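PDB 1ODF: hypothetical 33.3 KDA protein IN ade3-ser2 intergenic region from Saccharomyces cerevisiae, which is probably an ATP-dependent kinase of the GLYK kinase family whose substrate is not yet known. Local coordinates for residues 10-15 / 271-276; 66-71 / 154-159. All blocks are in the same frame, centred on the assembly; numbering follows the deposited sequence.

Contact 1 (10-15 / 271-276); sequences DYTIEF and LTLGID
Leu271 lays its CB squarely over the ring of Phe15. The carbon stands 3.7 Å from the ring centroid, 8° off the normal, a CH-pi contact over the middle of the face. Phe15 CG is anti to the backbone N (chi1 166°), beside the carbonyl carbon. The two side chains slide past each other in opposite directions. Leu271 CD2 lies 3.7 Å from Phe15 CB and meets the helix backbone, 3.7 Å from Tyr11 O and 3.8 Å from Thr12 CA. An alanine in place of Phe15 has no ring, and would probably leave a gap over Leu271 CB and Tyr19 without its ring partner. No hydrogen bond joins the two segments; the contact is apolar packing of helix 8-24 on strand 269-275. The axes of segments 10-15 and 271-275 come within 9.8 Å and run nearly antiparallel, at 170°. The strand belongs to the mixed central sheet, between strands 204-211 and 281-287, and the helix packs against part of one face of that sheet, beside helix 44-59. The fold is consistent with a P-loop kinase, as in E. coli pantothenate kinase. Two residues further along the strand, the methyls of Leu273 reach Tyr11 and Thr12, about one turn before Phe15 on the helix. Its CD2 lies 3.9 Å from Tyr11 CB, while its CD1 is near Thr12 OG1. Beyond CB, the tyrosine ring leads away from the strand. Thr12 crosses both leucines at about a right angle. Its OG1 is hydrogen-bonded to Val8 O within the helix, so this buried polar atom has a partner.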
loop_
_atom_site.group_PDB
_atom_site.type_symbol
_atom_site.label_atom_id
_atom_site.label_comp_id
_atom_site.label_asym_id
_atom_site.label_seq_id
_atom_site.Cartn_x
_atom_site.Cartn_y
_atom_site.Cartn_z
ATOM N N ASP A 10 12.102 10.651 10.818
ATOM C CA ASP A 10 12.064 11.469 12.017
ATOM C C ASP A 10 10.628 11.862 12.355
ATOM O O ASP A 10 10.186 11.729 13.497
ATOM C CB ASP A 10 12.904 12.729 11.806
ATOM C CG ASP A 10 14.396 12.438 11.732
ATOM O OD1 ASP A 10 15.142 13.331 11.282
ATOM O OD2 ASP A 10 14.827 11.329 12.132
ATOM N N TYR A 11 9.904 12.344 11.352
ATOM C CA TYR A 11 8.529 12.751 11.558
ATOM C C TYR A 11 7.637 11.562 11.876
ATOM O O TYR A 11 6.780 11.634 12.756
ATOM C CB TYR A 11 7.996 13.473 10.324
ATOM C CG TYR A 11 8.539 14.870 10.167
ATOM C CD1 TYR A 11 9.447 15.180 9.155
ATOM C CD2 TYR A 11 8.146 15.887 11.038
ATOM C CE1 TYR A 11 9.948 16.467 9.011
ATOM C CE2 TYR A 11 8.641 17.176 10.905
ATOM C CZ TYR A 11 9.541 17.460 9.890
ATOM O OH TYR A 11 10.029 18.741 9.757
ATOM N N THR A 12 7.846 10.468 11.156
ATOM C CA THR A 12 7.039 9.278 11.360
ATOM C C THR A 12 7.183 8.692 12.773
ATOM O O THR A 12 6.182 8.359 13.407
ATOM C CB THR A 12 7.376 8.210 10.307
ATOM O OG1 THR A 12 7.137 8.746 8.995
ATOM C CG2 THR A 12 6.509 6.978 10.506
ATOM N N ILE A 13 8.422 8.585 13.256
ATOM C CA ILE A 13 8.701 8.052 14.586
ATOM C C ILE A 13 8.115 8.983 15.639
ATOM O O ILE A 13 7.557 8.541 16.641
ATOM C CB ILE A 13 10.229 7.921 14.830
ATOM C CG1 ILE A 13 10.803 6.798 13.962
ATOM C CG2 ILE A 13 10.508 7.662 16.315
ATOM C CD1 ILE A 13 12.295 6.585 14.142
ATOM N N GLU A 14 8.262 10.278 15.401
ATOM C CA GLU A 14 7.745 11.301 16.289
ATOM C C GLU A 14 6.235 11.083 16.444
ATOM O O GLU A 14 5.712 10.973 17.559
ATOM C CB GLU A 14 8.046 12.665 15.667
ATOM C CG GLU A 14 7.370 13.863 16.299
ATOM C CD GLU A 14 7.762 15.159 15.600
ATOM O OE1 GLU A 14 8.971 15.497 15.615
ATOM O OE2 GLU A 14 6.870 15.832 15.032
ATOM N N PHE A 15 5.550 11.009 15.308
ATOM C CA PHE A 15 4.112 10.796 15.267
ATOM C C PHE A 15 3.686 9.487 15.951
ATOM O O PHE A 15 2.773 9.481 16.773
ATOM C CB PHE A 15 3.659 10.817 13.798
ATOM C CG PHE A 15 2.269 10.275 13.561
ATOM C CD1 PHE A 15 2.089 9.019 12.982
ATOM C CD2 PHE A 15 1.140 11.036 13.872
ATOM C CE1 PHE A 15 0.799 8.533 12.708
ATOM C CE2 PHE A 15 -0.154 10.556 13.602
ATOM C CZ PHE A 15 -0.322 9.309 13.019
ATOM N N LEU A 271 -0.814 11.204 9.609
ATOM C CA LEU A 271 0.327 12.075 9.397
ATOM C C LEU A 271 0.533 12.173 7.889
ATOM O O LEU A 271 0.695 11.152 7.219
ATOM C CB LEU A 271 1.587 11.494 10.047
ATOM C CG LEU A 271 2.928 12.125 9.622
ATOM C CD1 LEU A 271 3.011 13.548 10.126
ATOM C CD2 LEU A 271 4.094 11.302 10.178
ATOM N N THR A 272 0.505 13.390 7.353
ATOM C CA THR A 272 0.721 13.579 5.922
ATOM C C THR A 272 2.052 14.302 5.713
ATOM O O THR A 272 2.329 15.330 6.338
ATOM C CB THR A 272 -0.421 14.400 5.247
ATOM O OG1 THR A 272 -1.671 13.704 5.376
ATOM C CG2 THR A 272 -0.122 14.596 3.765
ATOM N N LEU A 273 2.878 13.740 4.837
ATOM C CA LEU A 273 4.186 14.301 4.538
ATOM C C LEU A 273 4.303 14.641 3.063
ATOM O O LEU A 273 4.052 13.793 2.196
ATOM C CB LEU A 273 5.292 13.306 4.893
ATOM C CG LEU A 273 5.428 12.752 6.311
ATOM C CD1 LEU A 273 6.621 11.817 6.353
ATOM C CD2 LEU A 273 5.612 13.879 7.305
ATOM N N GLY A 274 4.679 15.884 2.784
ATOM C CA GLY A 274 4.855 16.309 1.410
ATOM C C GLY A 274 6.336 16.270 1.100
ATOM O O GLY A 274 7.122 16.902 1.799
ATOM N N ILE A 275 6.728 15.526 0.069
ATOM C CA ILE A 275 8.146 15.433 -0.278
ATOM C C ILE A 275 8.408 15.806 -1.727
ATOM O O ILE A 275 7.535 15.663 -2.582
ATOM C CB ILE A 275 8.705 14.016 -0.034
ATOM C CG1 ILE A 275 8.164 13.046 -1.090
ATOM C CG2 ILE A 275 8.330 13.552 1.358
ATOM C CD1 ILE A 275 8.756 11.648 -0.999
ATOM N N ASP A 276 9.625 16.277 -1.989
ATOM C CA ASP A 276 10.033 16.693 -3.329
ATOM C C ASP A 276 10.826 15.610 -4.059
ATOM O O ASP A 276 11.060 14.526 -3.516
ATOM C CB ASP A 276 10.874 17.971 -3.242
ATOM C CG ASP A 276 12.203 17.759 -2.515
ATOM O OD1 ASP A 276 12.876 18.771 -2.211
ATOM O OD2 ASP A 276 12.584 16.594 -2.253
#

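Contact 2 (66-71 / 154-159); sequences GYASID and DIFILE
Gly66 is gripped at both of its backbone polar atoms by strand 155-160. Gly66 N gives a nearly straight bond to Ile155 O at 2.8 Å, and Gly66 O accepts from Ile157 N. Further on, Ala68 N bonds to Ile157 O at 2.8 Å, with an N-H...O angle of 140°, less straight than the first. Ala68 O takes Glu159 N, and Ile70 N closes the series on Glu159 O at 2.9 Å. Tyr67 O turns the other way and accepts from Gln147 NE2. Ser69 N is taken by Asp72 OD2.

On the face holding Tyr67 and Ser69, both side chains pack on Glu159, and Ser69 alone of the two makes a weak polar bond to it. Glu159 CG sits between the backbone N and the carbonyl carbon (chi1 71°), and the chain bends at chi2. Its OE1 has the weak bond from Ser69 OG at 3.1 Å. Ser69 OG also accepts from Asp71 N, 3.1 Å away, which makes an ST turn where the strand ends. Glu159 OE2 has a weak bond with Ser45 OG, and the side chain touches Lys44. Tyr67 OH packs 3.4 Å from Glu159 CG, but its hydrogen bond is to Ser48 OG. Beside it, Tyr67 CD2 rests on Ile157 CG2.

The opposite face is apolar. Ala68 CB lies 3.7 Å from Phe156 CZ and also meets Leu158 CD1. The phenylalanine ring turns one face to the Gly66 carbonyl group.

This is a parallel strand pair at the edge of the central sheet of what is probably a P-loop kinase, with Glu159 beside the predicted ATP-binding residues Lys44 and Ser45.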
loop_
_atom_site.group_PDB
_atom_site.type_symbol
_atom_site.label_atom_id
_atom_site.label_comp_id
_atom_site.label_asym_id
_atom_site.label_seq_id
_atom_site.Cartn_x
_atom_site.Cartn_y
_atom_site.Cartn_z
ATOM N N GLY A 66 2.907 -7.319 13.432
ATOM C CA GLY A 66 2.825 -7.913 12.109
ATOM C C GLY A 66 3.122 -6.898 11.012
ATOM O O GLY A 66 2.906 -5.693 11.178
ATOM N N TYR A 67 3.619 -7.379 9.882
ATOM C CA TYR A 67 3.936 -6.501 8.764
ATOM C C TYR A 67 3.626 -7.175 7.442
ATOM O O TYR A 67 3.814 -8.383 7.285
ATOM C CB TYR A 67 5.420 -6.107 8.795
ATOM C CG TYR A 67 5.858 -5.267 7.611
ATOM C CD1 TYR A 67 6.029 -5.836 6.339
ATOM C CD2 TYR A 67 6.050 -3.894 7.747
ATOM C CE1 TYR A 67 6.369 -5.055 5.234
ATOM C CE2 TYR A 67 6.396 -3.101 6.654
ATOM C CZ TYR A 67 6.551 -3.684 5.400
ATOM O OH TYR A 67 6.888 -2.889 4.327
ATOM N N ALA A 68 3.152 -6.386 6.489
ATOM C CA ALA A 68 2.860 -6.909 5.171
ATOM C C ALA A 68 2.747 -5.792 4.144
ATOM O O ALA A 68 2.360 -4.670 4.462
ATOM C CB ALA A 68 1.561 -7.723 5.197
ATOM N N SER A 69 3.140 -6.106 2.917
ATOM C CA SER A 69 3.001 -5.183 1.804
ATOM C C SER A 69 1.743 -5.714 1.139
ATOM O O SER A 69 1.522 -6.926 1.112
ATOM C CB SER A 69 4.168 -5.304 0.828
ATOM O OG SER A 69 3.764 -4.901 -0.473
ATOM N N ILE A 70 0.900 -4.834 0.628
ATOM C CA ILE A 70 -0.304 -5.316 -0.029
ATOM C C ILE A 70 0.066 -6.276 -1.171
ATOM O O ILE A 70 -0.688 -7.196 -1.485
ATOM C CB ILE A 70 -1.163 -4.135 -0.579
ATOM C CG1 ILE A 70 -2.460 -4.667 -1.196
ATOM C CG2 ILE A 70 -0.366 -3.328 -1.592
ATOM C CD1 ILE A 70 -3.404 -5.326 -0.194
ATOM N N ASP A 71 1.237 -6.090 -1.774
ATOM C CA ASP A 71 1.638 -6.965 -2.873
ATOM C C ASP A 71 1.960 -8.397 -2.440
ATOM O O ASP A 71 2.068 -9.297 -3.273
ATOM C CB ASP A 71 2.793 -6.342 -3.639
ATOM C CG ASP A 71 2.348 -5.151 -4.467
ATOM O OD1 ASP A 71 3.215 -4.356 -4.887
ATOM O OD2 ASP A 71 1.124 -5.015 -4.702
ATOM N N ASP A 154 -1.181 -7.375 17.991
ATOM C CA ASP A 154 -1.333 -6.088 18.652
ATOM C C ASP A 154 -1.207 -4.908 17.681
ATOM O O ASP A 154 -1.988 -3.963 17.740
ATOM C CB ASP A 154 -0.298 -5.977 19.777
ATOM C CG ASP A 154 -0.559 -6.975 20.907
ATOM O OD1 ASP A 154 -1.568 -6.806 21.626
ATOM O OD2 ASP A 154 0.236 -7.928 21.065
ATOM N N ILE A 155 -0.224 -4.969 16.793
ATOM C CA ILE A 155 -0.010 -3.917 15.808
ATOM C C ILE A 155 0.225 -4.549 14.445
ATOM O O ILE A 155 1.080 -5.419 14.301
ATOM C CB ILE A 155 1.220 -3.034 16.166
ATOM C CG1 ILE A 155 0.937 -2.262 17.458
ATOM C CG2 ILE A 155 1.540 -2.065 15.015
ATOM C CD1 ILE A 155 2.111 -1.462 17.958
ATOM N N PHE A 156 -0.553 -4.131 13.453
ATOM C CA PHE A 156 -0.377 -4.661 12.116
ATOM C C PHE A 156 -0.077 -3.550 11.126
ATOM O O PHE A 156 -0.877 -2.634 10.913
ATOM C CB PHE A 156 -1.607 -5.446 11.656
ATOM C CG PHE A 156 -1.369 -6.213 10.398
ATOM C CD1 PHE A 156 -1.346 -5.564 9.163
ATOM C CD2 PHE A 156 -1.077 -7.579 10.445
ATOM C CE1 PHE A 156 -1.030 -6.261 7.998
ATOM C CE2 PHE A 156 -0.757 -8.288 9.274
ATOM C CZ PHE A 156 -0.734 -7.626 8.055
ATOM N N ILE A 157 1.093 -3.659 10.516
ATOM C CA ILE A 157 1.574 -2.689 9.553
ATOM C C ILE A 157 1.325 -3.174 8.134
ATOM O O ILE A 157 1.794 -4.240 7.748
ATOM C CB ILE A 157 3.095 -2.450 9.750
ATOM C CG1 ILE A 157 3.355 -1.993 11.188
ATOM C CG2 ILE A 157 3.612 -1.421 8.756
ATOM C CD1 ILE A 157 4.818 -1.780 11.508
ATOM N N LEU A 158 0.566 -2.396 7.370
ATOM C CA LEU A 158 0.283 -2.730 5.978
ATOM C C LEU A 158 0.696 -1.520 5.129
ATOM O O LEU A 158 0.474 -0.370 5.529
ATOM C CB LEU A 158 -1.206 -3.040 5.779
ATOM C CG LEU A 158 -1.617 -3.460 4.358
ATOM C CD1 LEU A 158 -0.967 -4.804 4.003
ATOM C CD2 LEU A 158 -3.129 -3.551 4.267
ATOM N N GLU A 159 1.303 -1.779 3.972
ATOM C CA GLU A 159 1.753 -0.695 3.106
ATOM C C GLU A 159 1.530 -0.977 1.627
ATOM O O GLU A 159 1.657 -2.113 1.173
ATOM C CB GLU A 159 3.235 -0.410 3.351
ATOM C CG GLU A 159 4.177 -1.486 2.831
ATOM C CD GLU A 159 4.523 -1.324 1.350
ATOM O OE1 GLU A 159 5.024 -2.303 0.763
ATOM O OE2 GLU A 159 4.308 -0.229 0.773
#

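Overall arrangement
Both contacts involve the same mixed six-stranded sheet. Contact 2 joins the outermost strand 65-69 to its neighbour 155-160. Contact 1 lies beyond strands 32-37 and 204-211. The centres are 18 Å apart, and the nearest atoms about 9 Å apart, so the two do not touch. Helix 8-24 of contact 1 also reaches contact 2, where Ile155 packs on Ile20 and Phe24. Helix 44-59 meets both: Thr12 packs on Thr47 and Ile51, Tyr67 on Ile49. Contact 2 is nearer the predicted ATP site. The Glu159 side chain is about 3 Å from that of Lys44 and about 5 Å from a bound sulfate, whereas the Leu273 side chain is about 9 Å from that of Lys44.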